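Local coordinates for phospholyase (Arthrobacter aurescens, PDB 5G4J) that acts as a pyridoxal-phosphate-dependent phospholyase of the class-III aminotransferase family, breaking down phosphoethanolamine, at the interface of chains A and B. Numbering follows the deposited sequence. Chains: chain A/B, Putative aminotransferase class III protein.

The interface of chains A and B. Residues chain A 299-300, 303-304; chain B 28, 30.
The ring edge of B:His30, at NE2, meets the carboxylate tip of A:Asp300 in a hydrogen bond that crosses the interface. The imidazole NE2 donates to the carboxylate oxygen OD1 of A:Asp300 at 2.8 Å, with 161° at the hydrogen. The acceptor lies close to the ring plane, but the donor comes in from above the carboxylate plane, the two flat groups being turned 43° against each other. The carboxylate is held from its own side as well: NH1 of A:Arg304, one helical turn on, forms a hydrogen-bonded salt bridge to OD2 at 2.5 Å. This grip should limit rotation of the carboxylate, and the arginine's charge may reduce the carboxylate's tendency to stabilise a protonated B:His30, whose charge is not seen. A:Asp300 reaches both partners with CG anti to its backbone N (chi1 -177°).

Packing adds to the polar bond. One face of the imidazole lies against the helix backbone where A:Gly303 has no side chain: its carbonyl carbon C sits 3.8 Å from the ring centroid, towards the rim, and its CA lies 3.6 Å from CG of B:His30. The aliphatic CG of A:Arg304 touches CE1 of the ring at 3.6 Å. Further off, CD2 of A:Leu299 rests on CA of B:Gly28 at 3.8 Å. An alanine in place of B:His30 would probably leave the A:Asp300 carboxylate without its partner across the interface and open a gap over A:Gly303.

The site joins one side of helix 296-305 of chain A, which directly follows strand 290-295, to an N-terminal loop of chain B just beyond helix 19-24; two-fold symmetry repeats it with the chains exchanged, in keeping with the dimers typical of this family.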
loop_
_atom_site.group_PDB
_atom_site.type_symbol
_atom_site.label_atom_id
_atom_site.label_comp_id
_atom_site.label_asym_id
_atom_site.label_seq_id
_atom_site.Cartn_x
_atom_site.Cartn_y
_atom_site.Cartn_z
ATOM N N LEU A 299 2.804 -8.315 -18.145
ATOM C CA LEU A 299 3.519 -7.097 -17.702
ATOM C C LEU A 299 3.760 -6.124 -18.887
ATOM O O LEU A 299 3.594 -4.911 -18.714
ATOM C CB LEU A 299 4.828 -7.411 -16.990
ATOM C CG LEU A 299 5.691 -6.205 -16.563
ATOM C CD1 LEU A 299 6.266 -6.400 -15.162
ATOM C CD2 LEU A 299 6.762 -5.867 -17.607
ATOM N N ASP A 300 4.200 -6.648 -20.019
ATOM C CA ASP A 300 4.476 -5.811 -21.151
ATOM C C ASP A 300 3.199 -5.053 -21.612
ATOM O O ASP A 300 3.255 -3.844 -21.843
ATOM C CB ASP A 300 5.112 -6.586 -22.326
ATOM C CG ASP A 300 5.478 -5.634 -23.507
ATOM O OD1 ASP A 300 6.411 -4.807 -23.339
ATOM O OD2 ASP A 300 4.779 -5.633 -24.558
ATOM N N GLY A 303 2.163 -2.357 -19.029
ATOM C CA GLY A 303 3.076 -1.230 -19.177
ATOM C C GLY A 303 2.898 -0.427 -20.461
ATOM O O GLY A 303 3.060 0.783 -20.442
ATOM N N ARG A 304 2.497 -1.059 -21.550
ATOM C CA ARG A 304 2.226 -0.274 -22.815
ATOM C C ARG A 304 0.972 0.600 -22.646
ATOM O O ARG A 304 0.885 1.672 -23.231
ATOM C CB ARG A 304 2.030 -1.180 -24.024
ATOM C CG ARG A 304 3.364 -1.719 -24.526
ATOM C CD ARG A 304 3.248 -2.645 -25.744
ATOM N NE ARG A 304 1.915 -3.250 -25.919
ATOM C CZ ARG A 304 1.573 -4.539 -25.776
ATOM N NH1 ARG A 304 2.452 -5.473 -25.408
ATOM N NH2 ARG A 304 0.302 -4.887 -25.969
ATOM N N GLY B 28 10.766 -4.998 -15.982
ATOM C CA GLY B 28 10.328 -4.636 -17.326
ATOM C C GLY B 28 10.820 -3.263 -17.737
ATOM O O GLY B 28 11.349 -2.477 -16.881
ATOM N N HIS B 30 8.999 -0.675 -19.029
ATOM C CA HIS B 30 8.021 0.437 -18.978
ATOM C C HIS B 30 8.112 1.186 -17.658
ATOM O O HIS B 30 7.789 2.373 -17.584
ATOM C CB HIS B 30 6.606 -0.101 -19.191
ATOM C CG HIS B 30 6.448 -0.857 -20.478
ATOM N ND1 HIS B 30 6.547 -0.243 -21.719
ATOM C CD2 HIS B 30 6.250 -2.177 -20.723
ATOM C CE1 HIS B 30 6.398 -1.144 -22.675
ATOM N NE2 HIS B 30 6.215 -2.326 -22.100
#